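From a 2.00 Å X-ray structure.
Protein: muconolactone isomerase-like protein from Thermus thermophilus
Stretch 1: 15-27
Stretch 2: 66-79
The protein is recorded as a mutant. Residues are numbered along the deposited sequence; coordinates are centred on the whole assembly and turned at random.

Stretch 1 (15-27) WHVLHDFRLLDFA
Stretch 2 66-79: QVVGHKADLLFLNL

Strand 15-24 and strand 74-79 pair antiparallel (163° between N-to-C directions, axes 4.6 Å apart at closest approach). The two stretches together bury 944 Å², both sides summed. Along stretch 2, Val 67 (t, phi/psi -97/131) sets CG2 at the ring edge of Phe 21, 4.3 Å from CE1. Gly 69 follows at phi/psi 92/-180, where a CB would jam against the preceding carbonyl O; glycine is thus required. After His 70 and Lys 71, whose CA-to-CB bonds point away, Ala 72 (-176/158) sets CB 3.7 Å from Phe 21 CD1, while its CA lies 3.6 Å from Leu 23 CD2.

Asp 73 (-114/-36, chi1 m) points toward stretch 1 and stands in for a backbone acceptor: its OD1 takes the hydrogen bond from Leu 24 N at 2.8 Å. Water 1 donates to the same OD1 and to Leu 24 O, each at 2.7 Å. Arg 22 O accepts both Asp 73 N (2.9 Å) and Leu 74 N (3.0 Å), and Arg 22 N reaches Leu 74 O at 2.9 Å.

From here the bridges alternate. Leu 75 (t, p) lies opposite Phe 21 (m) in a non-hydrogen-bonded pair, CA-CA 4.5 Å; its CD1 sits 3.7 Å from the Phe 21 ring centroid, 11° off the normal, a CH-pi contact. Phe 76 (m, chi2 88°) pairs with Asp 20: Phe 76 N to Asp 20 O is 2.8 Å, Asp 20 N to Phe 76 O 3.0 Å. On that same face Asp 20 (t) is neutralised by Arg 22, with NE to OD1 at 2.8 Å. Leu 77 (t, p) repeats the CH-pi arrangement, CD1 3.6 Å from the His 19 ring centroid. Asn 78 (m) closes another ring, Leu 18 N to Asn 78 O 2.8 Å and Asn 78 N to Leu 18 O 3.1 Å. Leu 79 (m, p) packs CG 3.8 Å from Val 17 CG2.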

# COMPACT_ATOMS: atom_id res chain seq x y z
N TRP A 15 15.40 3.35 -28.36
CA TRP A 15 14.96 1.99 -28.08
C TRP A 15 13.95 1.93 -26.94
O TRP A 15 13.98 2.75 -26.02
CB TRP A 15 16.15 1.10 -27.71
CG TRP A 15 16.90 0.51 -28.87
CD1 TRP A 15 16.48 0.41 -30.17
CD2 TRP A 15 18.20 -0.09 -28.82
NE1 TRP A 15 17.44 -0.22 -30.93
CE2 TRP A 15 18.50 -0.54 -30.13
CE3 TRP A 15 19.14 -0.30 -27.80
CZ2 TRP A 15 19.71 -1.18 -30.45
CZ3 TRP A 15 20.34 -0.94 -28.11
CH2 TRP A 15 20.61 -1.37 -29.43
N HIS A 16 13.05 0.95 -27.02
CA HIS A 16 12.05 0.72 -25.98
C HIS A 16 12.77 -0.13 -24.94
O HIS A 16 13.66 -0.92 -25.28
CB HIS A 16 10.84 -0.02 -26.54
CG HIS A 16 10.02 0.82 -27.47
ND1 HIS A 16 8.64 0.84 -27.43
CD2 HIS A 16 10.39 1.68 -28.46
CE1 HIS A 16 8.20 1.68 -28.35
NE2 HIS A 16 9.23 2.20 -28.99
N VAL A 17 12.40 0.04 -23.68
CA VAL A 17 13.06 -0.66 -22.59
C VAL A 17 12.11 -1.40 -21.66
O VAL A 17 11.06 -0.87 -21.28
CB VAL A 17 13.86 0.34 -21.72
CG1 VAL A 17 14.75 -0.40 -20.74
CG2 VAL A 17 14.67 1.30 -22.59
N LEU A 18 12.50 -2.61 -21.27
CA LEU A 18 11.70 -3.38 -20.33
C LEU A 18 12.57 -3.88 -19.18
O LEU A 18 13.59 -4.54 -19.39
CB LEU A 18 11.02 -4.58 -21.00
CG LEU A 18 10.28 -5.51 -20.03
CD1 LEU A 18 9.10 -4.79 -19.39
CD2 LEU A 18 9.81 -6.77 -20.75
N HIS A 19 12.19 -3.50 -17.97
CA HIS A 19 12.87 -3.97 -16.77
C HIS A 19 11.95 -5.07 -16.26
O HIS A 19 10.77 -4.82 -15.99
CB HIS A 19 12.99 -2.88 -15.71
CG HIS A 19 14.11 -1.92 -15.96
ND1 HIS A 19 14.02 -0.89 -16.87
CD2 HIS A 19 15.34 -1.84 -15.41
CE1 HIS A 19 15.15 -0.21 -16.87
NE2 HIS A 19 15.97 -0.77 -15.99
N ASP A 20 12.47 -6.28 -16.15
CA ASP A 20 11.68 -7.41 -15.69
C ASP A 20 12.34 -7.97 -14.44
O ASP A 20 13.33 -8.71 -14.54
CB ASP A 20 11.61 -8.46 -16.81
CG ASP A 20 10.66 -9.62 -16.49
OD1 ASP A 20 10.28 -9.83 -15.32
OD2 ASP A 20 10.32 -10.35 -17.44
N PHE A 21 11.81 -7.60 -13.28
CA PHE A 21 12.32 -8.06 -11.99
C PHE A 21 11.54 -9.28 -11.51
O PHE A 21 10.30 -9.25 -11.46
CB PHE A 21 12.20 -6.96 -10.93
CG PHE A 21 13.10 -5.79 -11.16
CD1 PHE A 21 14.41 -5.81 -10.70
CD2 PHE A 21 12.62 -4.64 -11.79
CE1 PHE A 21 15.24 -4.70 -10.86
CE2 PHE A 21 13.44 -3.53 -11.95
CZ PHE A 21 14.75 -3.56 -11.49
N ARG A 22 12.26 -10.31 -11.10
CA ARG A 22 11.62 -11.53 -10.62
C ARG A 22 12.30 -12.04 -9.35
O ARG A 22 13.47 -11.74 -9.09
CB ARG A 22 11.65 -12.62 -11.69
CG ARG A 22 11.17 -12.14 -13.04
CD ARG A 22 10.16 -13.07 -13.66
NE ARG A 22 9.77 -12.59 -14.98
CZ ARG A 22 8.94 -13.21 -15.80
NH1 ARG A 22 8.38 -14.36 -15.44
NH2 ARG A 22 8.68 -12.69 -16.99
N LEU A 23 11.53 -12.79 -8.56
CA LEU A 23 12.03 -13.39 -7.33
C LEU A 23 12.19 -14.88 -7.57
O LEU A 23 11.35 -15.51 -8.23
CB LEU A 23 11.04 -13.17 -6.18
CG LEU A 23 11.01 -11.77 -5.55
CD1 LEU A 23 9.78 -11.65 -4.68
CD2 LEU A 23 12.30 -11.53 -4.73
N LEU A 24 13.27 -15.45 -7.05
CA LEU A 24 13.53 -16.87 -7.22
C LEU A 24 12.96 -17.68 -6.06
O LEU A 24 13.11 -17.31 -4.89
CB LEU A 24 15.04 -17.12 -7.34
CG LEU A 24 15.50 -18.58 -7.39
CD1 LEU A 24 15.05 -19.23 -8.70
CD2 LEU A 24 17.01 -18.65 -7.25
N ASP A 25 12.25 -18.75 -6.38
CA ASP A 25 11.72 -19.62 -5.34
C ASP A 25 12.89 -20.56 -5.04
O ASP A 25 13.01 -21.63 -5.64
CB ASP A 25 10.50 -20.40 -5.86
CG ASP A 25 9.81 -21.21 -4.76
OD1 ASP A 25 10.45 -21.51 -3.72
OD2 ASP A 25 8.63 -21.55 -4.93
N PHE A 26 13.77 -20.13 -4.14
CA PHE A 26 14.95 -20.90 -3.75
C PHE A 26 14.64 -22.33 -3.33
O PHE A 26 15.26 -23.27 -3.83
CB PHE A 26 15.71 -20.19 -2.62
CG PHE A 26 16.57 -19.05 -3.09
CD1 PHE A 26 16.02 -17.80 -3.36
CD2 PHE A 26 17.94 -19.22 -3.25
CE1 PHE A 26 16.82 -16.74 -3.80
CE2 PHE A 26 18.75 -18.17 -3.69
CZ PHE A 26 18.19 -16.93 -3.96
N ALA A 27 13.70 -22.48 -2.40
CA ALA A 27 13.31 -23.79 -1.90
C ALA A 27 12.93 -24.77 -3.01
O ALA A 27 13.41 -25.90 -3.04
CB ALA A 27 12.16 -23.65 -0.90
N GLN A 66 21.92 -10.00 -10.65
CA GLN A 66 21.58 -10.60 -9.36
C GLN A 66 21.27 -9.37 -8.51
O GLN A 66 22.15 -8.55 -8.25
CB GLN A 66 22.76 -11.36 -8.76
CG GLN A 66 22.44 -11.99 -7.41
CD GLN A 66 23.58 -12.83 -6.85
OE1 GLN A 66 23.61 -13.14 -5.65
NE2 GLN A 66 24.52 -13.20 -7.71
N VAL A 67 20.02 -9.25 -8.08
CA VAL A 67 19.58 -8.10 -7.30
C VAL A 67 19.56 -8.35 -5.79
O VAL A 67 19.01 -9.34 -5.33
CB VAL A 67 18.16 -7.64 -7.77
CG1 VAL A 67 17.74 -6.36 -7.07
CG2 VAL A 67 18.15 -7.44 -9.28
N VAL A 68 20.16 -7.43 -5.03
CA VAL A 68 20.21 -7.57 -3.58
C VAL A 68 18.86 -7.22 -2.93
O VAL A 68 18.11 -6.39 -3.45
CB VAL A 68 21.30 -6.63 -2.97
CG1 VAL A 68 20.96 -5.16 -3.20
CG2 VAL A 68 21.48 -6.92 -1.48
N GLY A 69 18.54 -7.91 -1.84
CA GLY A 69 17.31 -7.61 -1.11
C GLY A 69 16.06 -8.39 -1.46
O GLY A 69 16.06 -9.23 -2.35
N HIS A 70 14.97 -8.07 -0.76
CA HIS A 70 13.69 -8.76 -0.95
C HIS A 70 12.86 -8.26 -2.12
O HIS A 70 11.88 -8.90 -2.50
CB HIS A 70 12.85 -8.67 0.32
CG HIS A 70 12.18 -7.34 0.51
ND1 HIS A 70 12.89 -6.17 0.71
CD2 HIS A 70 10.87 -6.99 0.52
CE1 HIS A 70 12.04 -5.16 0.83
NE2 HIS A 70 10.81 -5.63 0.72
N LYS A 71 13.24 -7.12 -2.70
CA LYS A 71 12.47 -6.54 -3.79
C LYS A 71 12.53 -7.32 -5.10
O LYS A 71 11.60 -7.26 -5.90
CB LYS A 71 12.85 -5.07 -4.01
CG LYS A 71 12.66 -4.19 -2.76
CD LYS A 71 12.68 -2.71 -3.11
CE LYS A 71 13.96 -2.30 -3.83
NZ LYS A 71 15.15 -2.26 -2.94
N ALA A 72 13.62 -8.05 -5.31
CA ALA A 72 13.82 -8.86 -6.52
C ALA A 72 15.12 -9.62 -6.37
O ALA A 72 15.99 -9.21 -5.62
CB ALA A 72 13.88 -7.97 -7.76
N ASP A 73 15.27 -10.72 -7.11
CA ASP A 73 16.48 -11.54 -7.09
C ASP A 73 17.19 -11.48 -8.43
O ASP A 73 18.42 -11.49 -8.50
CB ASP A 73 16.15 -12.99 -6.76
CG ASP A 73 15.61 -13.16 -5.36
OD1 ASP A 73 14.78 -14.06 -5.14
OD2 ASP A 73 16.04 -12.40 -4.47
N LEU A 74 16.41 -11.43 -9.51
CA LEU A 74 16.98 -11.36 -10.85
C LEU A 74 16.29 -10.27 -11.67
O LEU A 74 15.07 -10.10 -11.60
CB LEU A 74 16.83 -12.71 -11.57
CG LEU A 74 17.69 -13.90 -11.11
CD1 LEU A 74 17.16 -15.19 -11.75
CD2 LEU A 74 19.15 -13.68 -11.49
N LEU A 75 17.10 -9.49 -12.37
CA LEU A 75 16.59 -8.45 -13.25
C LEU A 75 16.93 -8.86 -14.67
O LEU A 75 18.08 -9.15 -14.98
CB LEU A 75 17.26 -7.10 -12.97
CG LEU A 75 17.14 -6.07 -14.12
CD1 LEU A 75 15.67 -5.74 -14.39
CD2 LEU A 75 17.92 -4.80 -13.79
N PHE A 76 15.90 -8.91 -15.52
CA PHE A 76 16.09 -9.23 -16.93
C PHE A 76 15.81 -7.92 -17.65
O PHE A 76 14.66 -7.48 -17.74
CB PHE A 76 15.11 -10.32 -17.39
CG PHE A 76 15.31 -11.63 -16.69
CD1 PHE A 76 14.66 -11.89 -15.48
CD2 PHE A 76 16.14 -12.60 -17.23
CE1 PHE A 76 14.85 -13.11 -14.83
CE2 PHE A 76 16.33 -13.82 -16.59
CZ PHE A 76 15.68 -14.08 -15.38
N LEU A 77 16.88 -7.26 -18.08
CA LEU A 77 16.78 -5.98 -18.76
C LEU A 77 16.92 -6.18 -20.26
O LEU A 77 17.88 -6.80 -20.73
CB LEU A 77 17.88 -5.02 -18.26
CG LEU A 77 18.02 -3.66 -18.97
CD1 LEU A 77 16.72 -2.87 -18.86
CD2 LEU A 77 19.17 -2.87 -18.35
N ASN A 78 15.96 -5.64 -21.01
CA ASN A 78 15.97 -5.76 -22.47
C ASN A 78 15.58 -4.46 -23.15
O ASN A 78 14.71 -3.73 -22.67
CB ASN A 78 15.02 -6.87 -22.93
CG ASN A 78 15.66 -8.23 -22.92
OD1 ASN A 78 16.45 -8.57 -23.80
ND2 ASN A 78 15.32 -9.04 -21.92
N LEU A 79 16.28 -4.15 -24.24
CA LEU A 79 16.01 -2.96 -25.03
C LEU A 79 15.80 -3.42 -26.47
O LEU A 79 16.53 -4.29 -26.96
CB LEU A 79 17.18 -1.96 -24.97
CG LEU A 79 17.36 -1.17 -23.67
CD1 LEU A 79 18.12 -2.00 -22.65
CD2 LEU A 79 18.10 0.13 -23.95
O HOH W 1 13.17 -15.09 -3.30